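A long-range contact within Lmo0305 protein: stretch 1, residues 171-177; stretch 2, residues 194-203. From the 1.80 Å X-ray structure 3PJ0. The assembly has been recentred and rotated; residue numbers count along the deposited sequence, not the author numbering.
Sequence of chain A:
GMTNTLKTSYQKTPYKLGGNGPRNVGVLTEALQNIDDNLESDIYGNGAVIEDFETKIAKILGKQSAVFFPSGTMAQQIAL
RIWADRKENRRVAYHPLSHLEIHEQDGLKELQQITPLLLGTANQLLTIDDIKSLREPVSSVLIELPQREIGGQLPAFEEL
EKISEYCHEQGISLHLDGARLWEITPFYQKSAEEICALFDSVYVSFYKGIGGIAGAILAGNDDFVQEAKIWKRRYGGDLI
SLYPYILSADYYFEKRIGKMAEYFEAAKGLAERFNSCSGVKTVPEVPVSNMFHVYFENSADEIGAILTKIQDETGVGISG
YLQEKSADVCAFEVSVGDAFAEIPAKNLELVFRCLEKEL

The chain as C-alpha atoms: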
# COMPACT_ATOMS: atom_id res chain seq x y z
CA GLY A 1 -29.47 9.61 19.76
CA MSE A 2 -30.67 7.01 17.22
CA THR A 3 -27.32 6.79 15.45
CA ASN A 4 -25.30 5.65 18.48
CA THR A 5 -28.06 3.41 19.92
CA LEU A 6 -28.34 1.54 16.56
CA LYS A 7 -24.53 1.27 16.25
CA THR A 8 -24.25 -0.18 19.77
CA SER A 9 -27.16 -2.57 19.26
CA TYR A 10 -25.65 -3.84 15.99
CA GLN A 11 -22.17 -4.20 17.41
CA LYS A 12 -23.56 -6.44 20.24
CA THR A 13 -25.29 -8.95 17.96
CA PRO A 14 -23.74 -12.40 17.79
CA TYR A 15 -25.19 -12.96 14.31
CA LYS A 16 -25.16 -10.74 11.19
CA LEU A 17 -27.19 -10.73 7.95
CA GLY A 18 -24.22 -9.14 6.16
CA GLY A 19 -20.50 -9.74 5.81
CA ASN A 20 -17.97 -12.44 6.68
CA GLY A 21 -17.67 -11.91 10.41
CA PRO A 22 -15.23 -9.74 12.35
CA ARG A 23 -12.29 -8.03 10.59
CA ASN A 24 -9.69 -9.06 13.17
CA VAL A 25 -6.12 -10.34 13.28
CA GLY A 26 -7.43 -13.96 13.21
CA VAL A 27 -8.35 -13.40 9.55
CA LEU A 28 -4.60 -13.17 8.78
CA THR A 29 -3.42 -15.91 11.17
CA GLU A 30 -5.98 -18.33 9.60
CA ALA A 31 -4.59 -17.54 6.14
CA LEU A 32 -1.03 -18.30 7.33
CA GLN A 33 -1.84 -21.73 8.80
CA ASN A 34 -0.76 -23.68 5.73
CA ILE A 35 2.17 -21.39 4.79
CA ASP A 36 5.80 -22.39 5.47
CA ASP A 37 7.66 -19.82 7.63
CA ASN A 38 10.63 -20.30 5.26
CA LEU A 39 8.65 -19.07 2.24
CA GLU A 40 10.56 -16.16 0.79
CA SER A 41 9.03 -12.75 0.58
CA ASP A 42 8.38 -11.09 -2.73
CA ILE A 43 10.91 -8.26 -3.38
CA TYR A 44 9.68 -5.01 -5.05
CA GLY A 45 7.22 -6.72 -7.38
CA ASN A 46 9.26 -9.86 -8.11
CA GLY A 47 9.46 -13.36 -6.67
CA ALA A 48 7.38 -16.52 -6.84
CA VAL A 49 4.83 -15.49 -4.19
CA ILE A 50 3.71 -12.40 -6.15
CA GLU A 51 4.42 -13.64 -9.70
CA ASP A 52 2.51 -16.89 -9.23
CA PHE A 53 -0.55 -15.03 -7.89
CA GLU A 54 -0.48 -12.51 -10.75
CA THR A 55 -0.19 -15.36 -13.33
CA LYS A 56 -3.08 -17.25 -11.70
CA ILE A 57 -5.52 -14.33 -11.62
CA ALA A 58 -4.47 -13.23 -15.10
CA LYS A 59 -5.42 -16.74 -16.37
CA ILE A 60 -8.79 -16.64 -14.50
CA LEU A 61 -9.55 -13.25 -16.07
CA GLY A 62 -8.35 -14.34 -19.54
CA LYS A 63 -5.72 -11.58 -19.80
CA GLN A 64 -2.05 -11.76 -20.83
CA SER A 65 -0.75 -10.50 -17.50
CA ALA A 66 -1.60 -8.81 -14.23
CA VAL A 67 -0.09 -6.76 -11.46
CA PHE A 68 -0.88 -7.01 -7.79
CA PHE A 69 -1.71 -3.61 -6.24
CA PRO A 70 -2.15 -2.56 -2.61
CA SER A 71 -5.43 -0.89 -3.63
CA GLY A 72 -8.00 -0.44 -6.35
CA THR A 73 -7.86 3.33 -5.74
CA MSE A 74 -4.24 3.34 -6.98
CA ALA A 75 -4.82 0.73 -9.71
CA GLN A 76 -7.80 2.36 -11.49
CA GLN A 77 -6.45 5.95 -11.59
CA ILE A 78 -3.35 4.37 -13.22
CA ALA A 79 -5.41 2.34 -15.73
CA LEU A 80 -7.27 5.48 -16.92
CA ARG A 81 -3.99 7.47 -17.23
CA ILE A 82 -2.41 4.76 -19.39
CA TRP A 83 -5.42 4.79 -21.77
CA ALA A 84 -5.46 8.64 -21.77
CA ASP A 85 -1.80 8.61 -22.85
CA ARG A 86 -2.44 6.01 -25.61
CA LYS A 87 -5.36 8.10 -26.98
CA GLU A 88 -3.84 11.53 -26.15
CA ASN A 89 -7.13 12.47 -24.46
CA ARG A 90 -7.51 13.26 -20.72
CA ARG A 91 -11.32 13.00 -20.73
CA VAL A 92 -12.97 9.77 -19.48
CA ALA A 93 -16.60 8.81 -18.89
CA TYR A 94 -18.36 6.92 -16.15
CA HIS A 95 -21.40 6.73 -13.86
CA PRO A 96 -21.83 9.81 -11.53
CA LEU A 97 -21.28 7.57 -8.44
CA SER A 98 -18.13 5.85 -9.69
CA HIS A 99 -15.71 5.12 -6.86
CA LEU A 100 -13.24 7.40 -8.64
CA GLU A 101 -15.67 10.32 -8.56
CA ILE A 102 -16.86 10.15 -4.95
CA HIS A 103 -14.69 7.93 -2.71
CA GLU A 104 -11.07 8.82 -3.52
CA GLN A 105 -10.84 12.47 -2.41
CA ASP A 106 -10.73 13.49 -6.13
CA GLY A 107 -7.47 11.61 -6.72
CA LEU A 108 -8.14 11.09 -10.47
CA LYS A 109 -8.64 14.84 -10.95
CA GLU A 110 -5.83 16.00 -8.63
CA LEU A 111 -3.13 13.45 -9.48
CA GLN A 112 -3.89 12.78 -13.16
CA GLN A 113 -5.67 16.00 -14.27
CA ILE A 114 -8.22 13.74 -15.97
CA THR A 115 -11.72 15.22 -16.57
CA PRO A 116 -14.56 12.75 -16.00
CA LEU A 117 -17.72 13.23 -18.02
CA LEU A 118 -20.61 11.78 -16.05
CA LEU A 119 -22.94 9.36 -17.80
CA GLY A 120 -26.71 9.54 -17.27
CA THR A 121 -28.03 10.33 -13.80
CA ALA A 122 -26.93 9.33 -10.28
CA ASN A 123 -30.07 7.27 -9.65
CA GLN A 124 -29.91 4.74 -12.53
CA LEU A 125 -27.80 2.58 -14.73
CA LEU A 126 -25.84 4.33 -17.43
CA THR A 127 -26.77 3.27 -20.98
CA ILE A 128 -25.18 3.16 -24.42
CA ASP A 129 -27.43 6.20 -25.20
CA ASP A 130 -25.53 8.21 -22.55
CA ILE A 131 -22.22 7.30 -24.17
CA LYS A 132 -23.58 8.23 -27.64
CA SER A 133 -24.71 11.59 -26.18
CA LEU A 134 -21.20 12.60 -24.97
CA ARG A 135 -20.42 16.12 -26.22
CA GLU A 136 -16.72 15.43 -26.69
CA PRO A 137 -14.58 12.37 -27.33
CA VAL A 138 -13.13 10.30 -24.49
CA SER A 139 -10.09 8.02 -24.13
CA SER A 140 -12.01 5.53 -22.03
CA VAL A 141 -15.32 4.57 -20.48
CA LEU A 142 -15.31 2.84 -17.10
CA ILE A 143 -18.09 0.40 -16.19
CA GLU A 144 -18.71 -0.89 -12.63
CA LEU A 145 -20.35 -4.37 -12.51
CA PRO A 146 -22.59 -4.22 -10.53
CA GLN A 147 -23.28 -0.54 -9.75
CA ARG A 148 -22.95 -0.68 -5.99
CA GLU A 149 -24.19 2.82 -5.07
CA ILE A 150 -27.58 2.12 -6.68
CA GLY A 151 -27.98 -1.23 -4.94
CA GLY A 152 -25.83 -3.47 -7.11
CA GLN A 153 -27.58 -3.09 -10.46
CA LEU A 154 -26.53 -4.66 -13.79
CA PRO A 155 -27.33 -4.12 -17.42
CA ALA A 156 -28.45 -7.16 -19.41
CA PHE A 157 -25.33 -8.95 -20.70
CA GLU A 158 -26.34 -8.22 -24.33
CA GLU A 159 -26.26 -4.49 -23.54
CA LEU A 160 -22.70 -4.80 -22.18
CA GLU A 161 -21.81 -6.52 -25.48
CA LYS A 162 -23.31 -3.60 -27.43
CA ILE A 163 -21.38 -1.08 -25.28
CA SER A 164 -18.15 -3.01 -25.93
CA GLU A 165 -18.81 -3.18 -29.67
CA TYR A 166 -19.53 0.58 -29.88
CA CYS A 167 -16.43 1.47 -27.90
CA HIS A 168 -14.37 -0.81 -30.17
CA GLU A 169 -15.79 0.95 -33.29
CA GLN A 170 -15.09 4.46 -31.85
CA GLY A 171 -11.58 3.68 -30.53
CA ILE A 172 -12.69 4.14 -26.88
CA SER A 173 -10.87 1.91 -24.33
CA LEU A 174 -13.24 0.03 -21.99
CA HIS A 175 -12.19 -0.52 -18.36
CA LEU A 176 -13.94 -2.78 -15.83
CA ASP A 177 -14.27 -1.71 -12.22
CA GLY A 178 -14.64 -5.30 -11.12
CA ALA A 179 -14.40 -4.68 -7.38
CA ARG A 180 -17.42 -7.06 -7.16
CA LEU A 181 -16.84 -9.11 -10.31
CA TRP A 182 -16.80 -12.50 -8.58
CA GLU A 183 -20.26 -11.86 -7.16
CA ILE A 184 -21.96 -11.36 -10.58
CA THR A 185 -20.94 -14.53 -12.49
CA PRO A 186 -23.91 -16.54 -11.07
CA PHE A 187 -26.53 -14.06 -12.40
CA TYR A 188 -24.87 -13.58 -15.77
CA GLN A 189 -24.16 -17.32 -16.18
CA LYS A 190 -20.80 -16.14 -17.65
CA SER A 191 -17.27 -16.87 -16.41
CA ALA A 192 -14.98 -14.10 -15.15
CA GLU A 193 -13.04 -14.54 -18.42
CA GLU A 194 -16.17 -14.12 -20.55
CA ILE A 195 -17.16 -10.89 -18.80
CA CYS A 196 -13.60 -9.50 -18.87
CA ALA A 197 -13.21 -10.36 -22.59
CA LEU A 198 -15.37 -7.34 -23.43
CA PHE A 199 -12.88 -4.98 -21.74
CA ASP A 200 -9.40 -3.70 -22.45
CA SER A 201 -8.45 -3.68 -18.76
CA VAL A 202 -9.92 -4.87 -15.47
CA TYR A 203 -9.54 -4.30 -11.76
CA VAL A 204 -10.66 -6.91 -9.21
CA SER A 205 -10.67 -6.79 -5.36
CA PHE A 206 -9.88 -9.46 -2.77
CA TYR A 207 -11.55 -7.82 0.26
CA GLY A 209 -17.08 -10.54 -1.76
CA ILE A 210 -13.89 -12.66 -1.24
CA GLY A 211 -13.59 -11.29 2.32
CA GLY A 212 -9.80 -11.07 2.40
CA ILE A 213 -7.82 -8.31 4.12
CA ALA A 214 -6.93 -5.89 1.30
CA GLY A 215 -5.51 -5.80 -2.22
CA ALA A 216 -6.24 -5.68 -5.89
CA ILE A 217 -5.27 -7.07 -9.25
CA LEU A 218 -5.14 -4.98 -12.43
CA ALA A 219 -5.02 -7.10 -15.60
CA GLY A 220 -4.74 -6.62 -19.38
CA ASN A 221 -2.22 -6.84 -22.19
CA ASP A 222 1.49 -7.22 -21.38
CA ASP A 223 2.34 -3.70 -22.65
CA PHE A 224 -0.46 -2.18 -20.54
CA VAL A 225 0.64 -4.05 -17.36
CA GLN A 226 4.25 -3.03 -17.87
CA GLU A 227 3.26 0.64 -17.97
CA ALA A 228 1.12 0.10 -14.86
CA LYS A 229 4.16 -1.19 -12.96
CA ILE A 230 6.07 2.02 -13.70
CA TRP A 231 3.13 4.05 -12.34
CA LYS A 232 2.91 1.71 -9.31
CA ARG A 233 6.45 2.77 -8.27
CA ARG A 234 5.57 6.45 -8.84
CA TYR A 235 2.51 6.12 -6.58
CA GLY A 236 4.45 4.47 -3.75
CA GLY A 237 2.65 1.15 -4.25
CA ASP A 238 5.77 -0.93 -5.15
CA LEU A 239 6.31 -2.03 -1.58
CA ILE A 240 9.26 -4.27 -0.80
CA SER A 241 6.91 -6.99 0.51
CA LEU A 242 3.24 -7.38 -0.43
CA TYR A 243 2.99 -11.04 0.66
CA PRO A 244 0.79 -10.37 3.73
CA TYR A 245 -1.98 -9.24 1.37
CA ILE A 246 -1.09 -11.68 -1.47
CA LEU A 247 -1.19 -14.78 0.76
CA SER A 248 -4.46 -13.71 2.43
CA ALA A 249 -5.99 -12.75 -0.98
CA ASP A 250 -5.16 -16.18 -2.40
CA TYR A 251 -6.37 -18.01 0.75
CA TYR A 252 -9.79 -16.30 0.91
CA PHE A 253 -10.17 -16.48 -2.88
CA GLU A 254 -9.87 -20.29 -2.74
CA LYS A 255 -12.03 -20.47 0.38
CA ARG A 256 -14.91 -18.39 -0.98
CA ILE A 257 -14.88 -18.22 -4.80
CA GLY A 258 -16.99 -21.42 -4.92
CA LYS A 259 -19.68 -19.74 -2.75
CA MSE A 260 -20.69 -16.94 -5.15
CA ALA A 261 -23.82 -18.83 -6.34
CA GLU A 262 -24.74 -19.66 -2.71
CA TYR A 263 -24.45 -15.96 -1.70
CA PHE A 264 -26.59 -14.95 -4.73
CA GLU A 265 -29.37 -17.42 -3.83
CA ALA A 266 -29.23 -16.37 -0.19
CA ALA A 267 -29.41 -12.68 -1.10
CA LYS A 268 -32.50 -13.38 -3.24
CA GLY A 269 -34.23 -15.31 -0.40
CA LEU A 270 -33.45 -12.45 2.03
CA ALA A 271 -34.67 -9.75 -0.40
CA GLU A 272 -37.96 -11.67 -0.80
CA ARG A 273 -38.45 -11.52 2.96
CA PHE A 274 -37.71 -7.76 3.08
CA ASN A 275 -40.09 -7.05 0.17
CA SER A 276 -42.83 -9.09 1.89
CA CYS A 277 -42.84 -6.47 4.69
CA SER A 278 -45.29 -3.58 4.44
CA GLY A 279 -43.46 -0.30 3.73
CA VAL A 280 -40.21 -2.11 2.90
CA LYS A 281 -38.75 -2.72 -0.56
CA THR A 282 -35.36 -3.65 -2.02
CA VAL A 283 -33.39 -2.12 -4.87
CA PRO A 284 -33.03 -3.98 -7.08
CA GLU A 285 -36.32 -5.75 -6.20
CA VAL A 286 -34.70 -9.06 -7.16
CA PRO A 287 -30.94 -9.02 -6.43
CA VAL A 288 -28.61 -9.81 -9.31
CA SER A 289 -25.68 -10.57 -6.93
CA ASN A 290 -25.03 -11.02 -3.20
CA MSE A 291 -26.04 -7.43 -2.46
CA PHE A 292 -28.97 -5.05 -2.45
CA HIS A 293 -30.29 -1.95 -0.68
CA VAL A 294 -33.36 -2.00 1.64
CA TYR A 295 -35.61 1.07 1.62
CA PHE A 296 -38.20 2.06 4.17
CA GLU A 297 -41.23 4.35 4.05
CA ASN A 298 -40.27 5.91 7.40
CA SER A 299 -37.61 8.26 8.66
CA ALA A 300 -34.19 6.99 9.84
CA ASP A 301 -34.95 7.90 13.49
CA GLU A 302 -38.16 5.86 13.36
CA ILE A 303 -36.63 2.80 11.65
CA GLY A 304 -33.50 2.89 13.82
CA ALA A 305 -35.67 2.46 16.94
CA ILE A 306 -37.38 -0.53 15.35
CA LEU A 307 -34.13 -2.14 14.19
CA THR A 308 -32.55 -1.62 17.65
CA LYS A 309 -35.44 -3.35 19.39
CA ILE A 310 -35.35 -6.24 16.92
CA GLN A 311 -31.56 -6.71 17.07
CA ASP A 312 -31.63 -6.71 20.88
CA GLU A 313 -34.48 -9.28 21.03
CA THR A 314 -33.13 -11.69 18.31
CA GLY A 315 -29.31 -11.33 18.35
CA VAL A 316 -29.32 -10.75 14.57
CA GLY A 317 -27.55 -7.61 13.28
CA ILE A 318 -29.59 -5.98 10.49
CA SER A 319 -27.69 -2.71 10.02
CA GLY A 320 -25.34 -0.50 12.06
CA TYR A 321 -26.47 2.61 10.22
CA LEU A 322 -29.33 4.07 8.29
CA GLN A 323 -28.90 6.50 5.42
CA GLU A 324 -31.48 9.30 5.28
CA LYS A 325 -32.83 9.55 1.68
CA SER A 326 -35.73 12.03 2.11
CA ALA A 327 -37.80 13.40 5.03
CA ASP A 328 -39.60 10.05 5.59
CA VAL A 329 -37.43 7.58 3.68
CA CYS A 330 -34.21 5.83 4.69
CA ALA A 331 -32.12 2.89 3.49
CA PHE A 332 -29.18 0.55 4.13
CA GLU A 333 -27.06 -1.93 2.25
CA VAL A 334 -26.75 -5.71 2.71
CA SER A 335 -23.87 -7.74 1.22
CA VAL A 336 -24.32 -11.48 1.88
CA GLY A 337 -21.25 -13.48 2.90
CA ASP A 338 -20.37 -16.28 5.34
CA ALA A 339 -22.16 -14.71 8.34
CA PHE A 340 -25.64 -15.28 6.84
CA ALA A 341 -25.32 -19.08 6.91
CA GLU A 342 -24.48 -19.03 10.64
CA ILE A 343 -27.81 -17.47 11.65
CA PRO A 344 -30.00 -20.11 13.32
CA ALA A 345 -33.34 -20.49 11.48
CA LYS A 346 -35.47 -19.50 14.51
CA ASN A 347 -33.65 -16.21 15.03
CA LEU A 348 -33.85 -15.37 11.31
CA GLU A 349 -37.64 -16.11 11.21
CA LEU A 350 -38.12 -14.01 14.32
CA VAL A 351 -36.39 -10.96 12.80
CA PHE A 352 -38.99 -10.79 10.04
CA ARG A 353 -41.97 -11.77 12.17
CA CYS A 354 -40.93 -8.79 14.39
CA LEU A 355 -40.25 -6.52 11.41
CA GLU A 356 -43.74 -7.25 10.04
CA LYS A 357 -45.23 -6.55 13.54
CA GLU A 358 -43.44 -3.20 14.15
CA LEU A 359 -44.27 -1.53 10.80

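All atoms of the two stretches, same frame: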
# COMPACT_ATOMS: atom_id res chain seq x y z
N GLY A 171 -12.94 3.58 -31.09
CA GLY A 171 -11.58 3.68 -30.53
C GLY A 171 -11.54 4.15 -29.08
O GLY A 171 -10.59 4.83 -28.68
N ILE A 172 -12.58 3.81 -28.32
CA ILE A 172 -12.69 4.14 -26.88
C ILE A 172 -12.28 2.89 -26.07
O ILE A 172 -12.86 1.82 -26.26
CB ILE A 172 -14.13 4.55 -26.48
CG1 ILE A 172 -14.58 5.80 -27.22
CG2 ILE A 172 -14.19 4.80 -24.97
CD1 ILE A 172 -16.05 6.08 -27.16
N SER A 173 -11.29 3.02 -25.18
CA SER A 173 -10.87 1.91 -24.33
C SER A 173 -11.97 1.65 -23.30
O SER A 173 -12.63 2.60 -22.87
CB SER A 173 -9.55 2.21 -23.60
OG SER A 173 -8.48 2.44 -24.50
N LEU A 174 -12.18 0.39 -22.93
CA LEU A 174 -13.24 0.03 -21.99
C LEU A 174 -12.55 -0.63 -20.81
O LEU A 174 -11.81 -1.60 -21.00
CB LEU A 174 -14.28 -0.91 -22.63
CG LEU A 174 -15.66 -1.01 -21.94
CD1 LEU A 174 -16.42 0.31 -21.97
CD2 LEU A 174 -16.53 -2.15 -22.56
N HIS A 175 -12.78 -0.07 -19.61
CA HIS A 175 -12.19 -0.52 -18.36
C HIS A 175 -13.25 -1.01 -17.38
O HIS A 175 -14.25 -0.30 -17.14
CB HIS A 175 -11.39 0.61 -17.65
CG HIS A 175 -10.88 0.20 -16.30
ND1 HIS A 175 -9.77 -0.60 -16.15
CD2 HIS A 175 -11.36 0.42 -15.05
CE1 HIS A 175 -9.57 -0.83 -14.87
NE2 HIS A 175 -10.54 -0.24 -14.17
N LEU A 176 -13.03 -2.19 -16.80
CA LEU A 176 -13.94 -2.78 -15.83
C LEU A 176 -13.54 -2.55 -14.39
O LEU A 176 -12.47 -2.97 -13.97
CB LEU A 176 -14.07 -4.31 -16.06
CG LEU A 176 -14.88 -5.14 -15.04
CD1 LEU A 176 -16.30 -4.59 -14.93
CD2 LEU A 176 -14.90 -6.63 -15.41
N ASP A 177 -14.38 -1.81 -13.65
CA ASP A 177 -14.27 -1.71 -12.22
C ASP A 177 -14.98 -2.98 -11.75
O ASP A 177 -16.20 -3.05 -11.66
CB ASP A 177 -14.90 -0.42 -11.62
CG ASP A 177 -14.75 -0.37 -10.10
OD1 ASP A 177 -14.60 -1.45 -9.48
OD2 ASP A 177 -14.73 0.75 -9.53
N GLU A 194 -15.18 -14.57 -19.57
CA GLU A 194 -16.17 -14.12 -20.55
C GLU A 194 -16.54 -12.66 -20.36
O GLU A 194 -16.56 -11.90 -21.32
CB GLU A 194 -17.43 -14.98 -20.52
CG GLU A 194 -17.26 -16.31 -21.18
CD GLU A 194 -18.53 -17.12 -21.19
OE1 GLU A 194 -18.93 -17.63 -20.12
OE2 GLU A 194 -19.15 -17.21 -22.26
N ILE A 195 -16.80 -12.27 -19.11
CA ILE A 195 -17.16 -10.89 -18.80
C ILE A 195 -15.98 -9.95 -19.11
O ILE A 195 -16.15 -8.92 -19.78
CB ILE A 195 -17.58 -10.76 -17.30
CG1 ILE A 195 -18.85 -11.57 -17.02
CG2 ILE A 195 -17.86 -9.30 -16.87
CD1 ILE A 195 -19.11 -11.77 -15.51
N CYS A 196 -14.79 -10.33 -18.66
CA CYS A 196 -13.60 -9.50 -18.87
C CYS A 196 -13.16 -9.39 -20.33
O CYS A 196 -12.43 -8.43 -20.68
CB CYS A 196 -12.44 -10.02 -18.04
SG CYS A 196 -12.68 -9.82 -16.26
N ALA A 197 -13.56 -10.36 -21.16
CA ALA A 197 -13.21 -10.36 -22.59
C ALA A 197 -13.77 -9.16 -23.35
O ALA A 197 -13.30 -8.86 -24.47
CB ALA A 197 -13.68 -11.66 -23.28
N LEU A 198 -14.77 -8.49 -22.78
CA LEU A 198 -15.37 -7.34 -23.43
C LEU A 198 -14.63 -6.04 -23.10
O LEU A 198 -14.98 -4.99 -23.63
CB LEU A 198 -16.83 -7.21 -22.99
CG LEU A 198 -17.78 -8.36 -23.31
CD1 LEU A 198 -19.18 -8.01 -22.70
CD2 LEU A 198 -17.86 -8.55 -24.80
N PHE A 199 -13.59 -6.13 -22.26
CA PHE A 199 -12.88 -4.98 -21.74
C PHE A 199 -11.41 -5.01 -22.09
O PHE A 199 -10.82 -6.07 -22.23
CB PHE A 199 -12.99 -4.96 -20.19
CG PHE A 199 -14.39 -4.70 -19.70
CD1 PHE A 199 -14.81 -3.39 -19.50
CD2 PHE A 199 -15.27 -5.74 -19.48
CE1 PHE A 199 -16.11 -3.11 -19.06
CE2 PHE A 199 -16.58 -5.49 -19.04
CZ PHE A 199 -16.99 -4.17 -18.82
N ASP A 200 -10.83 -3.84 -22.25
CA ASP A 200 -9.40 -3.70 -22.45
C ASP A 200 -8.62 -3.96 -21.17
O ASP A 200 -7.52 -4.50 -21.21
CB ASP A 200 -9.11 -2.27 -22.91
CG ASP A 200 -9.59 -2.03 -24.29
OD1 ASP A 200 -8.95 -2.59 -25.21
OD2 ASP A 200 -10.59 -1.33 -24.49
N SER A 201 -9.12 -3.49 -20.04
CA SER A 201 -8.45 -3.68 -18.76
C SER A 201 -9.48 -3.94 -17.68
O SER A 201 -10.66 -3.61 -17.82
CB SER A 201 -7.55 -2.48 -18.41
OG SER A 201 -8.28 -1.25 -18.41
N VAL A 202 -9.03 -4.55 -16.60
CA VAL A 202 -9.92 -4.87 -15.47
C VAL A 202 -9.20 -4.81 -14.13
O VAL A 202 -8.05 -5.23 -14.00
CB VAL A 202 -10.57 -6.26 -15.64
CG1 VAL A 202 -9.52 -7.32 -16.03
CG2 VAL A 202 -11.40 -6.68 -14.36
N TYR A 203 -9.94 -4.34 -13.14
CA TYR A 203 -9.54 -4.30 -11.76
C TYR A 203 -10.47 -5.20 -10.97
O TYR A 203 -11.69 -5.13 -11.16
CB TYR A 203 -9.63 -2.87 -11.22
CG TYR A 203 -10.08 -2.82 -9.77
CD1 TYR A 203 -9.29 -3.38 -8.76
CD2 TYR A 203 -11.29 -2.24 -9.42
CE1 TYR A 203 -9.72 -3.39 -7.44
CE2 TYR A 203 -11.70 -2.18 -8.09
CZ TYR A 203 -10.93 -2.77 -7.10
OH TYR A 203 -11.36 -2.73 -5.78
O HOH W 1 -11.65 -0.51 -26.98

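Two parallel strands form the centre of this contact. Strand 173-177 runs beside strand 201-203, their axes 15° apart, and residues 175-177 pair with 201-203. The chain reaches the second strand through the end of a helix and a turn, and these elements pack against the first strand as well.

Glu194 lies out of reach of stretch 1. Ile195 and Cys196 follow on the helix and meet one leucine. Leu176 CD2 lies 4.2 Å from Ile195 CG2 and 4.0 Å from Cys196 SG, both apolar contacts. A type I turn then runs from Cys196 to Phe199, closed by a hydrogen bond from Phe199 N to Cys196 O of 3.0 Å. Ala197, within the turn, makes no contact with stretch 1. Leu198 brings its backbone close: its O is 3.4 Å from Leu174 CD2.

Phe199 lays its ring beside the first strand. Leu176 CB sits over one face, 3.6 Å from the centroid of the Phe199 ring and 10° off the ring normal, so a C-H group can point into the pi cloud. Leu174 CG also packs against this ring, 3.5 Å from Phe199 CD1.

Asp200 holds Leu174 at both backbone polar groups. Leu174 N donates to Asp200 OD2 at 2.8 Å, and Asp200 N donates to Leu174 O at 2.7 Å. The carboxylate thus takes an amide hydrogen just before regular strand pairing begins. A water extends this link, donating to Asp200 OD2 at 2.8 Å and to Ile172 O at 2.7 Å.

Ser201 opens the ladder and pairs with His175. Its N makes a weak bond to Leu174 O at 3.4 Å, an acceptor already used by Asp200 N. Its O accepts from Leu176 N at 2.9 Å, nearly straight at 170°. The side chains of this pair share a face of the sheet, and Ser201 OG meets His175 ND1 at 2.8 Å near the plane of the imidazole. Either atom could donate.

Val202 pairs with Leu176, and their side chains share the other face. Leu176 CD2 is 3.7 Å from Val202 CG2. The backbone adds a CA-H...O contact, with Val202 CA 3.5 Å from Leu176 O.

Tyr203 pairs with Asp177, on the same face as His175 and Ser201. Tyr203 N donates to Leu176 O at 3.0 Å. Leu176 therefore bonds through N to Ser201 and through O to Tyr203, the alternation expected of parallel strands. Asp177 OD1 approaches the edge of the tyrosine ring, 3.3 Å from Tyr203 CE2.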